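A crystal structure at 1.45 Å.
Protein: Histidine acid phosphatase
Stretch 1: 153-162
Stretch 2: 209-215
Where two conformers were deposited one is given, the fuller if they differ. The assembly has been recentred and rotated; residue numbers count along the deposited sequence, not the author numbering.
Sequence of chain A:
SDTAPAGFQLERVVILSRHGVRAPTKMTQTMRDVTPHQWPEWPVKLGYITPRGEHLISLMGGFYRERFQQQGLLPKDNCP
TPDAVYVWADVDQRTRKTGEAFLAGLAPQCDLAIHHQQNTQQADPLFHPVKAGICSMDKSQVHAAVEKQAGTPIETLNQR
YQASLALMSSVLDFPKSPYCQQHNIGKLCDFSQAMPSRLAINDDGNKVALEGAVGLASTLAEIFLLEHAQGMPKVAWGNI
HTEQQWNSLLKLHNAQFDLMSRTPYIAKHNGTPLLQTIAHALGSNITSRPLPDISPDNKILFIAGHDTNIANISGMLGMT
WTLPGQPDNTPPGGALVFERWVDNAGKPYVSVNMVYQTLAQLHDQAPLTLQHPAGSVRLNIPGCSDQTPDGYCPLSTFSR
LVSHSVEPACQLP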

# COMPACT_ATOMS: atom_id res chain seq x y z
N PRO A 153 -21.29 8.09 -13.58
CA PRO A 153 -21.92 8.19 -12.27
C PRO A 153 -21.68 6.93 -11.46
O PRO A 153 -21.78 5.79 -11.94
CB PRO A 153 -23.40 8.38 -12.63
CG PRO A 153 -23.37 9.11 -13.92
CD PRO A 153 -22.23 8.45 -14.65
N ILE A 154 -21.34 7.10 -10.20
CA ILE A 154 -20.94 5.97 -9.36
C ILE A 154 -22.06 4.97 -9.18
O ILE A 154 -21.79 3.77 -9.04
CB ILE A 154 -20.41 6.39 -7.97
CG1 ILE A 154 -19.04 7.01 -8.12
CG2 ILE A 154 -20.27 5.19 -7.03
CD1 ILE A 154 -18.11 6.22 -8.99
N GLU A 155 -23.32 5.43 -9.22
CA GLU A 155 -24.48 4.55 -9.07
C GLU A 155 -24.52 3.46 -10.15
O GLU A 155 -25.21 2.44 -10.00
CB GLU A 155 -25.78 5.36 -9.10
CG GLU A 155 -26.07 6.23 -7.85
CD GLU A 155 -25.18 7.47 -7.67
OE1 GLU A 155 -24.40 7.84 -8.60
OE2 GLU A 155 -25.25 8.10 -6.58
N THR A 156 -23.78 3.69 -11.23
CA THR A 156 -23.74 2.75 -12.37
C THR A 156 -22.50 1.86 -12.39
O THR A 156 -22.30 1.09 -13.32
CB THR A 156 -23.88 3.50 -13.74
OG1 THR A 156 -22.68 4.22 -14.05
CG2 THR A 156 -25.06 4.42 -13.76
N LEU A 157 -21.67 1.96 -11.37
CA LEU A 157 -20.35 1.30 -11.40
C LEU A 157 -20.43 -0.21 -11.56
O LEU A 157 -19.55 -0.80 -12.19
CB LEU A 157 -19.58 1.62 -10.12
CG LEU A 157 -18.11 1.23 -10.11
CD1 LEU A 157 -17.30 2.07 -11.08
CD2 LEU A 157 -17.52 1.32 -8.72
N ASN A 158 -21.44 -0.88 -10.99
CA ASN A 158 -21.46 -2.33 -11.09
C ASN A 158 -21.51 -2.78 -12.56
O ASN A 158 -21.08 -3.89 -12.87
CB ASN A 158 -22.69 -2.96 -10.42
CG ASN A 158 -22.69 -2.82 -8.90
OD1 ASN A 158 -21.77 -2.24 -8.31
ND2 ASN A 158 -23.72 -3.41 -8.28
N GLN A 159 -22.09 -1.97 -13.42
CA GLN A 159 -22.22 -2.34 -14.83
C GLN A 159 -20.89 -2.48 -15.55
O GLN A 159 -20.86 -3.09 -16.64
CB GLN A 159 -23.16 -1.38 -15.54
CG GLN A 159 -24.60 -1.41 -15.02
CD GLN A 159 -25.13 -2.81 -14.67
OE1 GLN A 159 -25.47 -3.10 -13.49
NE2 GLN A 159 -25.15 -3.71 -15.65
N ARG A 160 -19.84 -1.90 -14.99
CA ARG A 160 -18.49 -1.97 -15.53
C ARG A 160 -17.84 -3.31 -15.21
O ARG A 160 -16.85 -3.70 -15.84
CB ARG A 160 -17.64 -0.82 -14.97
CG ARG A 160 -16.18 -0.80 -15.40
CD ARG A 160 -15.53 0.47 -14.96
NE ARG A 160 -16.06 1.62 -15.67
CZ ARG A 160 -15.78 2.88 -15.36
NH1 ARG A 160 -15.04 3.16 -14.27
NH2 ARG A 160 -16.28 3.86 -16.14
N TYR A 161 -18.36 -4.01 -14.22
CA TYR A 161 -17.69 -5.19 -13.65
C TYR A 161 -18.59 -6.41 -13.58
O TYR A 161 -18.50 -7.20 -12.63
CB TYR A 161 -17.12 -4.85 -12.26
CG TYR A 161 -16.11 -3.77 -12.31
CD1 TYR A 161 -14.86 -3.97 -12.85
CD2 TYR A 161 -16.42 -2.51 -11.84
CE1 TYR A 161 -13.92 -2.94 -12.90
CE2 TYR A 161 -15.51 -1.47 -11.91
CZ TYR A 161 -14.26 -1.68 -12.44
OH TYR A 161 -13.33 -0.67 -12.58
N GLN A 162 -19.43 -6.62 -14.58
CA GLN A 162 -20.38 -7.70 -14.53
C GLN A 162 -19.73 -9.07 -14.40
O GLN A 162 -20.15 -9.86 -13.55
CB GLN A 162 -21.33 -7.59 -15.71
CG GLN A 162 -22.32 -6.43 -15.52
CD GLN A 162 -23.18 -6.54 -14.22
OE1 GLN A 162 -22.96 -5.85 -13.20
NE2 GLN A 162 -24.17 -7.44 -14.26
N ALA A 209 -17.03 5.92 1.98
CA ALA A 209 -16.97 4.54 1.60
C ALA A 209 -17.68 4.29 0.29
O ALA A 209 -18.72 4.92 0.01
CB ALA A 209 -17.59 3.67 2.69
N LEU A 210 -17.17 3.35 -0.48
CA LEU A 210 -17.87 2.87 -1.66
C LEU A 210 -18.74 1.69 -1.18
O LEU A 210 -18.23 0.60 -0.87
CB LEU A 210 -16.87 2.42 -2.75
CG LEU A 210 -17.47 1.76 -3.97
CD1 LEU A 210 -18.24 2.81 -4.77
CD2 LEU A 210 -16.37 1.16 -4.81
N GLU A 211 -20.06 1.91 -1.06
CA GLU A 211 -21.00 0.88 -0.65
C GLU A 211 -21.45 0.10 -1.87
O GLU A 211 -21.42 0.63 -2.98
CB GLU A 211 -22.24 1.49 0.01
CG GLU A 211 -21.90 2.33 1.25
CD GLU A 211 -21.39 1.48 2.44
OE1 GLU A 211 -21.66 0.28 2.52
OE2 GLU A 211 -20.75 2.06 3.35
N GLY A 212 -21.93 -1.10 -1.66
CA GLY A 212 -22.43 -1.95 -2.73
C GLY A 212 -21.50 -3.06 -3.15
O GLY A 212 -20.48 -3.33 -2.52
N ALA A 213 -21.85 -3.70 -4.26
CA ALA A 213 -21.22 -4.93 -4.66
C ALA A 213 -19.72 -4.79 -4.91
O ALA A 213 -18.93 -5.70 -4.62
CB ALA A 213 -21.93 -5.45 -5.88
N VAL A 214 -19.32 -3.70 -5.57
CA VAL A 214 -17.90 -3.52 -5.91
C VAL A 214 -17.12 -3.31 -4.62
O VAL A 214 -16.08 -3.91 -4.39
CB VAL A 214 -17.66 -2.37 -6.93
CG1 VAL A 214 -16.18 -2.13 -7.09
CG2 VAL A 214 -18.33 -2.69 -8.26
N GLY A 215 -17.60 -2.42 -3.76
CA GLY A 215 -16.94 -2.19 -2.45
C GLY A 215 -16.85 -3.44 -1.61
O GLY A 215 -15.81 -3.73 -1.04

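The closest contacts are all between side chains: no hydrogen bond crosses between the two stretches, and the 262 Å² of surface they bury together is held by packing. The backbones stand well apart at one end and close in toward the other. Ile154 and Leu210 are nearest neighbours in register with CA atoms 8.9 Å apart, whereas the CA atoms of Asn158 and Val214 are separated by 6.4 Å.

In stretch 1, a short 3-10 segment at residues 154-156 leads into residues with helical backbone angles. Backbone bonds from Leu157 N to Ile154 O (3.0 Å), Arg160 N to Leu157 O (3.0 Å) and Tyr161 N to Asn158 O (3.0 Å) keep the chain tightly wound. This winding places Ile154, Leu157, Asn158 and Tyr161 along the side that meets stretch 2, while Glu155, Thr156 and Gln159 lie out of reach. Thr156 is instead engaged within its own turn, where its OG1 donates to Pro153 O at 2.8 Å.

The main bump from stretch 2 is Val214, which has 71 Å² covered, the largest share of any residue in the contact. Its CA-to-CB bond points toward stretch 1, and its two methyl groups enter a hollow formed by Leu157, Asn158 and Tyr161. Both valine methyls reach Leu157 CD2, Val214 CG1 at 4.0 Å and Val214 CG2 at 4.1 Å. Val214 CG2 also sits 3.5 Å from Asn158 OD1 and 4.1 Å from Tyr161 CD2, meeting the aromatic ring obliquely.

A second, wholly aliphatic patch fills the wider end. Leu210, within the strand, points toward stretch 1. Leu210 CD1 approaches Ile154 CG2 at 3.9 Å, and both its methyls lie near Leu157 CD2, Leu210 CD2 at 4.1 Å and Leu210 CD1 at 4.3 Å. Leu157 CD2 therefore serves both patches, resting over the junction where Leu210 CD2 and Val214 CG1 lie 4.0 Å apart. Both leucines adopt the same rotamer, t at chi1 and p at chi2.

Asn158 contributes a polar group to an otherwise apolar surface. Its CA-to-CB bond points sideways, yet the m rotamer at chi1 carries the amide nearer to stretch 2, where Asn158 ND2 lies 3.6 Å from Ala213 CB and OD1 rests against the valine methyl. These are packing contacts; both amide atoms find hydrogen-bonding partners elsewhere in the structure, so burial against alkyl groups does not leave them unsatisfied.

Two glycines mark tight places in stretch 2. Gly212, at the N-cap position, has phi/psi angles of 103° and -170°, at which a CB would be jammed against the preceding carbonyl oxygen. At Gly215, a CB would clash with Leu210 O at 2.0 Å. The backbone angles of Gly212 call for glycine, and Gly215 leaves room for the helix to lie close to Leu210 O.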